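Side-chain contacts in SPbeta prophage-derived uncharacterized protein YopX (Bacillus subtilis, PDB 2I2L), which is of unknown function, a prophage-encoded, all-beta homodimer whose subunits join edge to edge through a continuous antiparallel sheet: residues I24-S27 against W31-K34; N51-W56 against D122-P127; M1-R6 against H14-E19. All blocks are in the same frame, centred on the assembly; numbering follows the deposited sequence.

Contact 1 of 3, residues I24-S27 against W31-K34; sequences IIKS and WTLK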
ATOM      1  N   ILE B  24     -11.566   9.931  -3.467  1.00 14.84           N
ATOM      2  CA  ILE B  24     -10.883  11.213  -3.591  1.00 14.76           C
ATOM      3  C   ILE B  24      -9.945  11.517  -2.434  1.00 14.36           C
ATOM      4  O   ILE B  24     -10.387  11.712  -1.303  1.00 15.12           O
ATOM      5  CB  ILE B  24     -11.898  12.405  -3.683  1.00 15.59           C
ATOM      6  CG1 ILE B  24     -13.084  12.024  -4.578  1.00 15.52           C
ATOM      7  CG2 ILE B  24     -11.187  13.665  -4.199  1.00 10.64           C
ATOM      8  CD1 ILE B  24     -12.697  11.534  -5.973  1.00 18.18           C
ATOM      9  N   ILE B  25      -8.656  11.592  -2.729  1.00 14.12           N
ATOM     10  CA  ILE B  25      -7.664  11.906  -1.713  1.00 15.77           C
ATOM     11  C   ILE B  25      -7.352  13.407  -1.762  1.00 18.94           C
ATOM     12  O   ILE B  25      -6.893  13.920  -2.784  1.00 19.83           O
ATOM     13  CB  ILE B  25      -6.360  11.124  -1.957  1.00 13.27           C
ATOM     14  CG1 ILE B  25      -6.581   9.639  -1.689  1.00 10.14           C
ATOM     15  CG2 ILE B  25      -5.260  11.676  -1.069  1.00 14.26           C
ATOM     16  CD1 ILE B  25      -5.435   8.787  -2.108  1.00  6.51           C
ATOM     17  N   LYS B  26      -7.599  14.118  -0.669  1.00 21.36           N
ATOM     18  CA  LYS B  26      -7.317  15.546  -0.658  1.00 25.29           C
ATOM     19  C   LYS B  26      -5.918  15.853  -0.146  1.00 27.32           C
ATOM     20  O   LYS B  26      -5.249  14.998   0.448  1.00 26.35           O
ATOM     21  CB  LYS B  26      -8.346  16.301   0.184  1.00 27.43           C
ATOM     22  CG  LYS B  26      -9.351  17.121  -0.628  1.00 32.92           C
ATOM     23  CD  LYS B  26     -10.628  16.339  -0.966  1.00 37.86           C
ATOM     24  CE  LYS B  26     -11.676  17.220  -1.692  1.00 39.26           C
ATOM     25  NZ  LYS B  26     -13.025  16.548  -1.823  1.00 39.91           N
ATOM     26  N   SER B  27      -5.487  17.093  -0.370  1.00 30.47           N
ATOM     27  CA  SER B  27      -4.161  17.539   0.039  1.00 32.72           C
ATOM     28  C   SER B  27      -3.899  17.461   1.527  1.00 33.61           C
ATOM     29  O   SER B  27      -2.759  17.286   1.945  1.00 32.86           O
ATOM     30  CB  SER B  27      -3.912  18.971  -0.418  1.00 33.18           C
ATOM     31  OG  SER B  27      -2.588  19.347  -0.082  1.00 35.96           O
ATOM     32  N   TRP B  31      -9.801  11.781   2.742  1.00 27.40           N
ATOM     33  CA  TRP B  31     -10.304  11.073   1.585  1.00 25.30           C
ATOM     34  C   TRP B  31     -11.817  11.127   1.609  1.00 26.04           C
ATOM     35  O   TRP B  31     -12.420  11.406   2.645  1.00 26.51           O
ATOM     36  CB  TRP B  31      -9.823   9.622   1.573  1.00 21.85           C
ATOM     37  CG  TRP B  31     -10.218   8.817   2.767  1.00 19.71           C
ATOM     38  CD1 TRP B  31      -9.418   8.453   3.802  1.00 17.68           C
ATOM     39  CD2 TRP B  31     -11.489   8.207   3.008  1.00 19.38           C
ATOM     40  NE1 TRP B  31     -10.103   7.646   4.666  1.00 15.68           N
ATOM     41  CE2 TRP B  31     -11.375   7.475   4.206  1.00 16.90           C
ATOM     42  CE3 TRP B  31     -12.716   8.205   2.323  1.00 20.11           C
ATOM     43  CZ2 TRP B  31     -12.434   6.740   4.742  1.00 21.63           C
ATOM     44  CZ3 TRP B  31     -13.782   7.472   2.853  1.00 22.11           C
ATOM     45  CH2 TRP B  31     -13.632   6.746   4.055  1.00 23.40           C
ATOM     46  N   THR B  32     -12.434  10.867   0.464  1.00 26.87           N
ATOM     47  CA  THR B  32     -13.885  10.901   0.363  1.00 26.44           C
ATOM     48  C   THR B  32     -14.383   9.943  -0.698  1.00 25.72           C
ATOM     49  O   THR B  32     -13.972  10.023  -1.852  1.00 25.19           O
ATOM     50  CB  THR B  32     -14.371  12.284  -0.035  1.00 27.01           C
ATOM     51  OG1 THR B  32     -13.948  13.242   0.942  1.00 28.00           O
ATOM     52  CG2 THR B  32     -15.885  12.285  -0.161  1.00 27.81           C
ATOM     53  N   LEU B  33     -15.275   9.044  -0.321  1.00 25.91           N
ATOM     54  CA  LEU B  33     -15.803   8.121  -1.299  1.00 27.22           C
ATOM     55  C   LEU B  33     -16.976   8.787  -2.007  1.00 30.08           C
ATOM     56  O   LEU B  33     -17.987   9.081  -1.382  1.00 31.40           O
ATOM     57  CB  LEU B  33     -16.278   6.838  -0.635  1.00 24.59           C
ATOM     58  CG  LEU B  33     -16.796   5.844  -1.672  1.00 26.64           C
ATOM     59  CD1 LEU B  33     -15.621   5.231  -2.425  1.00 24.02           C
ATOM     60  CD2 LEU B  33     -17.615   4.762  -0.987  1.00 28.27           C
ATOM     61  N   LYS B  34     -16.832   9.046  -3.303  1.00 32.85           N
ATOM     62  CA  LYS B  34     -17.906   9.653  -4.081  1.00 36.23           C
ATOM     63  C   LYS B  34     -18.558   8.560  -4.929  1.00 38.35           C
ATOM     64  O   LYS B  34     -18.005   7.467  -5.073  1.00 38.73           O
ATOM     65  CB  LYS B  34     -17.371  10.748  -5.011  1.00 37.35           C
ATOM     66  CG  LYS B  34     -16.653  11.903  -4.324  1.00 40.22           C
ATOM     67  CD  LYS B  34     -17.557  12.628  -3.341  1.00 40.90           C
ATOM     68  CE  LYS B  34     -16.984  13.988  -2.955  1.00 40.23           C
ATOM     69  NZ  LYS B  34     -17.103  14.978  -4.062  1.00 38.51           N
TER
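Ile24 meets Thr32 and Lys34 across a beta hairpin made of strands 21-25 and 31-36. Ile24 and Thr32 form an antiparallel hydrogen-bonded pair, with Ile24 N giving to Thr32 O at 2.9 Å and Thr32 N to Ile24 O at 2.8 Å. Their side chains share one face of the sheet, both branched at CB, a shape that suits the extended backbone. The next pair, Ile25 with Trp31, is non-hydrogen-bonded and puts its side chains on the other face.

Ile24 has the largest share of the contact. Its CG1 branch lies beside the backbone N (chi1 -41°), which brings CG1 to 3.6 Å from CG of Lys34; the two side chains cross at about a right angle, the aliphatic root of the lysine serving as an apolar partner while its amine reaches further out. Trp31 behaves differently. With CG between the backbone N and the carbonyl carbon (chi1 59°), its indole swings away from Ile25 and packs on Leu23 and Leu54.

Ile24 and Ile25 also pair antiparallel with a strand of the second subunit, where Ile24 packs on its counterpart, so the hairpin edge becomes dimer interface. On the face of Ile24 and Thr32, Lys26 NZ comes to 4.9 Å from Lys34 NZ, like charges near each other, and to 4.4 Å from Thr32 OG1, whose hydrogen bond is made with Asp46 OD1.

Contact 2 of 3, residues N51-W56 against D122-P127; sequences NAALMW and DVYQNP
Tyr124 brings its ring up to Ala53 and Met55, two residues of strand 53-60 that point to the same side. The phenol end meets the alanine: Ala53 CB is 3.6 Å from Tyr124 CZ, and so small a side chain lets the ring come close to the strand. The selenomethionine at position 55 approaches the CD1 and CE1 side of the ring obliquely, its SE 3.7 Å from Tyr124 CE1. This is a Met-aromatic contact, with SE 4.7 Å from the Tyr124 ring centroid and 64° off the ring normal. The bend of the Met55 chain at its last torsion (chi3 -79°) turns the terminal methyl aside. A methionine side chain, long, unbranched and polarisable, suits a place beside an aromatic ring; here selenium stands in for its sulfur.

Around this first shell, Trp8 of the neighbouring strand 5-8 meets the Tyr124 ring with planes about 35° apart and also touches Met55, while Met13 packs on Met55 and Asp122. The backbone that carries the tyrosine is braced by its own turn, which probably helps to place the ring. Asp122 OD1 accepts from Gln125 N at 2.7 Å, an Asx motif, meeting the N-H nearly end-on. In return, Asn126 OD1 accepts from Asp122 N at 2.8 Å, and Asn126 N bonds to Asp122 O at 2.9 Å. Two side-chain bonds and one backbone bond together brace residues 122-126, just after strand 115-122.

No hydrogen bond links the two segments. Between them contact is by van der Waals packing and the Met-aromatic approach, in which apolar and polarisable groups meet with little directional demand.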
ATOM      1  N   ASN B  51     -16.104   6.150  11.953  1.00 41.49           N
ATOM      2  CA  ASN B  51     -16.583   4.768  11.947  1.00 41.44           C
ATOM      3  C   ASN B  51     -16.016   4.107  10.697  1.00 40.73           C
ATOM      4  O   ASN B  51     -15.490   2.987  10.746  1.00 40.34           O
ATOM      5  CB  ASN B  51     -18.117   4.712  11.891  1.00 43.27           C
ATOM      6  CG  ASN B  51     -18.768   4.977  13.244  1.00 44.91           C
ATOM      7  OD1 ASN B  51     -18.495   5.993  13.894  1.00 46.44           O
ATOM      8  ND2 ASN B  51     -19.642   4.064  13.669  1.00 43.50           N
ATOM      9  N   ALA B  52     -16.128   4.836   9.583  1.00 39.46           N
ATOM     10  CA  ALA B  52     -15.660   4.409   8.260  1.00 34.76           C
ATOM     11  C   ALA B  52     -14.149   4.234   8.187  1.00 31.56           C
ATOM     12  O   ALA B  52     -13.404   4.858   8.945  1.00 28.82           O
ATOM     13  CB  ALA B  52     -16.113   5.415   7.213  1.00 32.68           C
ATOM     14  N   ALA B  53     -13.705   3.394   7.261  1.00 29.79           N
ATOM     15  CA  ALA B  53     -12.279   3.140   7.103  1.00 30.35           C
ATOM     16  C   ALA B  53     -11.843   2.839   5.663  1.00 29.96           C
ATOM     17  O   ALA B  53     -12.535   2.124   4.927  1.00 29.83           O
ATOM     18  CB  ALA B  53     -11.858   1.991   8.022  1.00 29.89           C
ATOM     19  N   LEU B  54     -10.689   3.391   5.279  1.00 29.25           N
ATOM     20  CA  LEU B  54     -10.106   3.189   3.951  1.00 27.97           C
ATOM     21  C   LEU B  54      -9.075   2.047   4.044  1.00 27.96           C
ATOM     22  O   LEU B  54      -8.115   2.131   4.810  1.00 27.17           O
ATOM     23  CB  LEU B  54      -9.400   4.473   3.483  1.00 26.55           C
ATOM     24  CG  LEU B  54      -9.288   4.800   1.982  1.00 26.63           C
ATOM     25  CD1 LEU B  54      -8.294   5.915   1.780  1.00 23.25           C
ATOM     26  CD2 LEU B  54      -8.848   3.588   1.188  1.00 27.67           C
HETATM   27  N   MSE B  55      -9.282   0.983   3.269  1.00 28.92           N
HETATM   28  CA  MSE B  55      -8.361  -0.157   3.248  1.00 28.91           C
HETATM   29  C   MSE B  55      -7.809  -0.441   1.839  1.00 26.86           C
HETATM   30  O   MSE B  55      -8.560  -0.716   0.889  1.00 24.03           O
HETATM   31  CB  MSE B  55      -9.061  -1.399   3.775  1.00 33.74           C
HETATM   32  CG  MSE B  55      -9.561  -1.264   5.201  1.00 40.85           C
HETATM   33 SE   MSE B  55     -11.148  -2.368   5.449  1.00 48.35          SE
HETATM   34  CE  MSE B  55     -12.412  -1.173   4.602  1.00 44.93           C
ATOM     35  N   TRP B  56      -6.488  -0.371   1.706  1.00 24.30           N
ATOM     36  CA  TRP B  56      -5.853  -0.628   0.422  1.00 23.28           C
ATOM     37  C   TRP B  56      -5.680  -2.113   0.144  1.00 23.00           C
ATOM     38  O   TRP B  56      -5.695  -2.956   1.056  1.00 20.81           O
ATOM     39  CB  TRP B  56      -4.481   0.035   0.354  1.00 21.60           C
ATOM     40  CG  TRP B  56      -4.523   1.512   0.470  1.00 21.13           C
ATOM     41  CD1 TRP B  56      -4.030   2.258   1.492  1.00 22.21           C
ATOM     42  CD2 TRP B  56      -5.059   2.438  -0.486  1.00 19.57           C
ATOM     43  NE1 TRP B  56      -4.226   3.595   1.239  1.00 22.56           N
ATOM     44  CE2 TRP B  56      -4.855   3.733   0.032  1.00 20.04           C
ATOM     45  CE3 TRP B  56      -5.686   2.298  -1.725  1.00 18.85           C
ATOM     46  CZ2 TRP B  56      -5.254   4.888  -0.651  1.00 17.94           C
ATOM     47  CZ3 TRP B  56      -6.081   3.452  -2.407  1.00 19.54           C
ATOM     48  CH2 TRP B  56      -5.862   4.728  -1.862  1.00 17.27           C
ATOM     49  N   ASP B 122     -13.511  -9.965   7.029  1.00 48.18           N
ATOM     50  CA  ASP B 122     -12.723  -8.819   7.477  1.00 45.66           C
ATOM     51  C   ASP B 122     -13.122  -8.378   8.875  1.00 43.76           C
ATOM     52  O   ASP B 122     -14.146  -8.800   9.410  1.00 42.41           O
ATOM     53  CB  ASP B 122     -12.863  -7.654   6.499  1.00 45.27           C
ATOM     54  CG  ASP B 122     -14.303  -7.315   6.199  1.00 45.67           C
ATOM     55  OD1 ASP B 122     -14.967  -6.689   7.055  1.00 47.34           O
ATOM     56  OD2 ASP B 122     -14.768  -7.682   5.102  1.00 45.17           O
ATOM     57  N   VAL B 123     -12.295  -7.528   9.463  1.00 42.81           N
ATOM     58  CA  VAL B 123     -12.526  -7.032  10.808  1.00 42.00           C
ATOM     59  C   VAL B 123     -13.818  -6.238  10.948  1.00 42.19           C
ATOM     60  O   VAL B 123     -14.396  -6.175  12.039  1.00 42.16           O
ATOM     61  CB  VAL B 123     -11.348  -6.177  11.246  1.00 41.57           C
ATOM     62  N   TYR B 124     -14.285  -5.635   9.856  1.00 41.00           N
ATOM     63  CA  TYR B 124     -15.505  -4.837   9.944  1.00 39.72           C
ATOM     64  C   TYR B 124     -16.827  -5.588   9.810  1.00 41.36           C
ATOM     65  O   TYR B 124     -17.788  -5.280  10.511  1.00 42.92           O
ATOM     66  CB  TYR B 124     -15.446  -3.668   8.956  1.00 33.53           C
ATOM     67  CG  TYR B 124     -14.335  -2.692   9.291  1.00 29.06           C
ATOM     68  CD1 TYR B 124     -13.077  -2.811   8.704  1.00 27.91           C
ATOM     69  CD2 TYR B 124     -14.519  -1.692  10.239  1.00 25.88           C
ATOM     70  CE1 TYR B 124     -12.032  -1.970   9.053  1.00 24.23           C
ATOM     71  CE2 TYR B 124     -13.478  -0.847  10.599  1.00 24.63           C
ATOM     72  CZ  TYR B 124     -12.236  -0.995  10.001  1.00 24.61           C
ATOM     73  OH  TYR B 124     -11.189  -0.191  10.375  1.00 25.46           O
ATOM     74  N   GLN B 125     -16.890  -6.578   8.934  1.00 43.08           N
ATOM     75  CA  GLN B 125     -18.133  -7.322   8.773  1.00 44.18           C
ATOM     76  C   GLN B 125     -18.136  -8.651   9.520  1.00 45.52           C
ATOM     77  O   GLN B 125     -19.160  -9.331   9.586  1.00 45.85           O
ATOM     78  CB  GLN B 125     -18.406  -7.564   7.289  1.00 43.36           C
ATOM     79  CG  GLN B 125     -18.610  -6.286   6.515  1.00 42.92           C
ATOM     80  CD  GLN B 125     -18.992  -6.531   5.077  1.00 43.09           C
ATOM     81  OE1 GLN B 125     -18.201  -7.055   4.287  1.00 41.89           O
ATOM     82  NE2 GLN B 125     -20.219  -6.154   4.723  1.00 43.30           N
ATOM     83  N   ASN B 126     -16.994  -9.023  10.086  1.00 46.39           N
ATOM     84  CA  ASN B 126     -16.905 -10.283  10.796  1.00 47.60           C
ATOM     85  C   ASN B 126     -16.116 -10.158  12.097  1.00 49.58           C
ATOM     86  O   ASN B 126     -15.157 -10.906  12.341  1.00 49.94           O
ATOM     87  CB  ASN B 126     -16.261 -11.354   9.899  1.00 47.43           C
ATOM     88  CG  ASN B 126     -16.692 -11.240   8.448  1.00 47.97           C
ATOM     89  OD1 ASN B 126     -16.192 -10.394   7.709  1.00 49.50           O
ATOM     90  ND2 ASN B 126     -17.630 -12.082   8.036  1.00 47.51           N
ATOM     91  N   PRO B 127     -16.489  -9.192  12.947  1.00 50.56           N
ATOM     92  CA  PRO B 127     -15.760  -9.052  14.213  1.00 52.12           C
ATOM     93  C   PRO B 127     -16.093 -10.283  15.052  1.00 54.72           C
ATOM     94  O   PRO B 127     -17.121 -10.932  14.827  1.00 55.33           O
ATOM     95  CB  PRO B 127     -16.336  -7.771  14.803  1.00 51.03           C
ATOM     96  CG  PRO B 127     -17.755  -7.784  14.288  1.00 51.06           C
ATOM     97  CD  PRO B 127     -17.583  -8.213  12.846  1.00 50.32           C
TER

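Contact 3 of 3, residues M1-R6 against H14-E19; sequences MNTAYR and HYWDDE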
HETATM    1  N   MSE B   1      -2.220  -2.472 -11.774  1.00 54.96           N
HETATM    2  CA  MSE B   1      -2.884  -1.185 -11.408  1.00 54.93           C
HETATM    3  C   MSE B   1      -2.907  -0.987  -9.895  1.00 54.49           C
HETATM    4  O   MSE B   1      -3.714  -1.597  -9.185  1.00 55.88           O
HETATM    5  CB  MSE B   1      -4.320  -1.142 -11.964  1.00 54.27           C
ATOM      6  N   ASN B   2      -2.001  -0.139  -9.413  1.00 52.37           N
ATOM      7  CA  ASN B   2      -1.902   0.194  -7.993  1.00 49.25           C
ATOM      8  C   ASN B   2      -3.140   1.016  -7.684  1.00 46.31           C
ATOM      9  O   ASN B   2      -3.085   2.243  -7.637  1.00 45.66           O
ATOM     10  CB  ASN B   2      -0.647   1.033  -7.762  1.00 50.00           C
ATOM     11  CG  ASN B   2      -0.320   1.916  -8.956  1.00 48.67           C
ATOM     12  OD1 ASN B   2      -1.114   2.771  -9.360  1.00 46.52           O
ATOM     13  ND2 ASN B   2       0.852   1.703  -9.534  1.00 49.48           N
ATOM     14  N   THR B   3      -4.265   0.353  -7.477  1.00 43.27           N
ATOM     15  CA  THR B   3      -5.470   1.116  -7.241  1.00 40.95           C
ATOM     16  C   THR B   3      -6.526   0.471  -6.362  1.00 38.80           C
ATOM     17  O   THR B   3      -7.384   1.163  -5.825  1.00 37.80           O
ATOM     18  CB  THR B   3      -6.071   1.536  -8.605  1.00 40.16           C
ATOM     19  OG1 THR B   3      -5.563   2.827  -8.955  1.00 38.29           O
ATOM     20  CG2 THR B   3      -7.582   1.570  -8.560  1.00 41.18           C
ATOM     21  N   ALA B   4      -6.456  -0.845  -6.199  1.00 37.98           N
ATOM     22  CA  ALA B   4      -7.438  -1.563  -5.378  1.00 35.81           C
ATOM     23  C   ALA B   4      -7.582  -1.014  -3.960  1.00 34.09           C
ATOM     24  O   ALA B   4      -6.595  -0.775  -3.255  1.00 33.50           O
ATOM     25  CB  ALA B   4      -7.095  -3.053  -5.316  1.00 33.28           C
ATOM     26  N   TYR B   5      -8.831  -0.808  -3.561  1.00 32.31           N
ATOM     27  CA  TYR B   5      -9.146  -0.331  -2.223  1.00 30.28           C
ATOM     28  C   TYR B   5     -10.604  -0.686  -1.952  1.00 29.98           C
ATOM     29  O   TYR B   5     -11.340  -1.084  -2.866  1.00 28.68           O
ATOM     30  CB  TYR B   5      -8.950   1.193  -2.103  1.00 26.20           C
ATOM     31  CG  TYR B   5     -10.022   2.005  -2.780  1.00 21.82           C
ATOM     32  CD1 TYR B   5      -9.897   2.377  -4.108  1.00 20.52           C
ATOM     33  CD2 TYR B   5     -11.216   2.311  -2.117  1.00 20.45           C
ATOM     34  CE1 TYR B   5     -10.934   3.024  -4.776  1.00 21.20           C
ATOM     35  CE2 TYR B   5     -12.259   2.948  -2.767  1.00 18.63           C
ATOM     36  CZ  TYR B   5     -12.115   3.300  -4.105  1.00 21.29           C
ATOM     37  OH  TYR B   5     -13.159   3.880  -4.801  1.00 20.93           O
ATOM     38  N   ARG B   6     -10.995  -0.560  -0.688  1.00 30.09           N
ATOM     39  CA  ARG B   6     -12.363  -0.810  -0.241  1.00 30.84           C
ATOM     40  C   ARG B   6     -12.604   0.123   0.946  1.00 30.69           C
ATOM     41  O   ARG B   6     -11.694   0.388   1.731  1.00 30.69           O
ATOM     42  CB  ARG B   6     -12.553  -2.279   0.194  1.00 30.25           C
ATOM     43  CG  ARG B   6     -11.429  -2.815   1.065  1.00 32.12           C
ATOM     44  CD  ARG B   6     -11.913  -3.599   2.280  1.00 33.62           C
ATOM     45  NE  ARG B   6     -11.935  -5.047   2.076  1.00 33.68           N
ATOM     46  CZ  ARG B   6     -11.403  -5.927   2.927  1.00 34.46           C
ATOM     47  NH1 ARG B   6     -10.803  -5.518   4.045  1.00 30.01           N
ATOM     48  NH2 ARG B   6     -11.466  -7.226   2.660  1.00 36.10           N
ATOM     49  N   HIS B  14     -17.596  -1.106   0.558  1.00 38.47           N
ATOM     50  CA  HIS B  14     -17.563  -0.641  -0.828  1.00 36.46           C
ATOM     51  C   HIS B  14     -16.237  -1.001  -1.494  1.00 36.51           C
ATOM     52  O   HIS B  14     -15.166  -0.692  -0.966  1.00 36.56           O
ATOM     53  CB  HIS B  14     -17.736   0.876  -0.893  1.00 35.64           C
ATOM     54  CG  HIS B  14     -19.040   1.368  -0.341  1.00 36.55           C
ATOM     55  ND1 HIS B  14     -20.179   1.463  -1.101  1.00 35.79           N
ATOM     56  CD2 HIS B  14     -19.379   1.765   0.912  1.00 35.37           C
ATOM     57  CE1 HIS B  14     -21.177   1.899  -0.343  1.00 35.00           C
ATOM     58  NE2 HIS B  14     -20.715   2.087   0.876  1.00 35.27           N
ATOM     59  N   TYR B  15     -16.303  -1.658  -2.648  1.00 35.87           N
ATOM     60  CA  TYR B  15     -15.097  -2.017  -3.383  1.00 34.69           C
ATOM     61  C   TYR B  15     -14.915  -1.088  -4.582  1.00 35.44           C
ATOM     62  O   TYR B  15     -15.891  -0.670  -5.212  1.00 34.48           O
ATOM     63  CB  TYR B  15     -15.150  -3.475  -3.813  1.00 33.24           C
ATOM     64  CG  TYR B  15     -14.716  -4.410  -2.710  1.00 34.60           C
ATOM     65  CD1 TYR B  15     -13.387  -4.441  -2.281  1.00 33.97           C
ATOM     66  CD2 TYR B  15     -15.636  -5.244  -2.066  1.00 34.16           C
ATOM     67  CE1 TYR B  15     -12.981  -5.275  -1.239  1.00 34.37           C
ATOM     68  CE2 TYR B  15     -15.242  -6.083  -1.019  1.00 33.72           C
ATOM     69  CZ  TYR B  15     -13.913  -6.091  -0.612  1.00 35.20           C
ATOM     70  OH  TYR B  15     -13.514  -6.896   0.430  1.00 34.96           O
ATOM     71  N   TRP B  16     -13.654  -0.753  -4.862  1.00 36.42           N
ATOM     72  CA  TRP B  16     -13.270   0.158  -5.942  1.00 36.03           C
ATOM     73  C   TRP B  16     -13.932  -0.107  -7.292  1.00 35.24           C
ATOM     74  O   TRP B  16     -14.266   0.827  -8.027  1.00 33.28           O
ATOM     75  CB  TRP B  16     -11.750   0.139  -6.121  1.00 37.16           C
ATOM     76  CG  TRP B  16     -11.229  -1.195  -6.546  1.00 39.35           C
ATOM     77  CD1 TRP B  16     -10.916  -2.250  -5.741  1.00 38.66           C
ATOM     78  CD2 TRP B  16     -11.040  -1.647  -7.892  1.00 39.83           C
ATOM     79  NE1 TRP B  16     -10.550  -3.333  -6.501  1.00 39.10           N
ATOM     80  CE2 TRP B  16     -10.618  -2.991  -7.830  1.00 40.25           C
ATOM     81  CE3 TRP B  16     -11.193  -1.046  -9.151  1.00 40.88           C
ATOM     82  CZ2 TRP B  16     -10.343  -3.752  -8.979  1.00 41.71           C
ATOM     83  CZ3 TRP B  16     -10.920  -1.804 -10.300  1.00 41.65           C
ATOM     84  CH2 TRP B  16     -10.501  -3.141 -10.201  1.00 39.81           C
ATOM     85  N   ASP B  17     -14.123  -1.379  -7.616  1.00 35.17           N
ATOM     86  CA  ASP B  17     -14.732  -1.734  -8.884  1.00 36.46           C
ATOM     87  C   ASP B  17     -16.253  -1.518  -8.968  1.00 36.68           C
ATOM     88  O   ASP B  17     -16.802  -1.505 -10.071  1.00 38.06           O
ATOM     89  CB  ASP B  17     -14.360  -3.175  -9.230  1.00 36.50           C
ATOM     90  CG  ASP B  17     -14.542  -4.107  -8.066  1.00 39.07           C
ATOM     91  OD1 ASP B  17     -15.683  -4.561  -7.828  1.00 41.38           O
ATOM     92  OD2 ASP B  17     -13.542  -4.374  -7.371  1.00 40.94           O
ATOM     93  N   ASP B  18     -16.933  -1.336  -7.832  1.00 36.03           N
ATOM     94  CA  ASP B  18     -18.384  -1.099  -7.844  1.00 37.65           C
ATOM     95  C   ASP B  18     -18.732   0.074  -8.776  1.00 38.24           C
ATOM     96  O   ASP B  18     -18.082   1.123  -8.735  1.00 38.89           O
ATOM     97  CB  ASP B  18     -18.920  -0.739  -6.448  1.00 40.01           C
ATOM     98  CG  ASP B  18     -18.611  -1.783  -5.388  1.00 42.02           C
ATOM     99  OD1 ASP B  18     -18.761  -2.996  -5.655  1.00 43.22           O
ATOM    100  OD2 ASP B  18     -18.236  -1.375  -4.268  1.00 43.05           O
ATOM    101  N   GLU B  19     -19.778  -0.081  -9.582  1.00 37.93           N
ATOM    102  CA  GLU B  19     -20.180   0.974 -10.510  1.00 37.89           C
ATOM    103  C   GLU B  19     -20.264   2.386  -9.909  1.00 38.21           C
ATOM    104  O   GLU B  19     -20.898   2.602  -8.870  1.00 37.61           O
ATOM    105  CB  GLU B  19     -21.519   0.613 -11.163  1.00 37.34           C
TER
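Arg6 grips the hydroxyl of Tyr15 side-on with two nitrogens, NE at 2.9 Å and NH2 at 3.0 Å from Tyr15 OH. The oxygen sits close to the guanidinium plane, at its edge, and the plane itself is turned 63° from the phenol ring. The two side chains run side by side in the same direction from a non-hydrogen-bonded antiparallel pair of the hairpin formed by strands 5-8 and 13-15. The long arginine chain, bent at chi2 and chi3, reaches as far as the phenol hydroxyl, whose oxygen can accept from two N-H groups.

Beyond this pair, Trp16 N donates to Tyr5 O at 3.1 Å, with an N-H...O angle of 155°, tying the start of the loop to strand 5-8. The chain then reverses in a type I beta turn from Tyr15 to Asp18, closed by Asp18 N bonding to Tyr15 O.

Trp16 supplies much of the packing. Its CG lies between the backbone N and the carbonyl carbon (chi1 64°), an arrangement that brings the indole beneath Ala4: Ala4 CA stands 3.8 Å from the centroid of the five-membered ring, a CH-pi contact over the face. Trp16 CB in turn lies over one face of the Tyr5 ring, 3.5 Å from Tyr5 CD1. Tyr66 touches Ala4 and Arg6 and meets the Tyr15 ring, while Tyr5 also packs on Ile25 of the second subunit.

Arg68 lies near Arg6 NH2, two like charges close together. As acceptor of two N-H groups from the Arg6 cation, the Tyr15 oxygen should be polarised, which would probably make its ionisation somewhat easier.

How the contacts relate
Along the chain the contacts come in series: contact 3 closes first, then contact 1, while contact 2 joins residues far apart in sequence. Contacts 1 and 3 are successive hairpins with centres about 13 Å apart, in different sheets that pack through Leu33 against Tyr5 and His14. Contacts 2 and 3, about 14 Å apart, share a sheet, strands 5-8 and 53-60 being neighbours joined by a probable hydrogen bond from Arg6 N to Met55 O. Contacts 1 and 2, about 18 Å apart, meet through Ile25 on Trp56. All three reach the second subunit, contact 2 through Trp56 alone, while its Tyr124 side belongs to the loop after strand 115-122 of the five-stranded sheet.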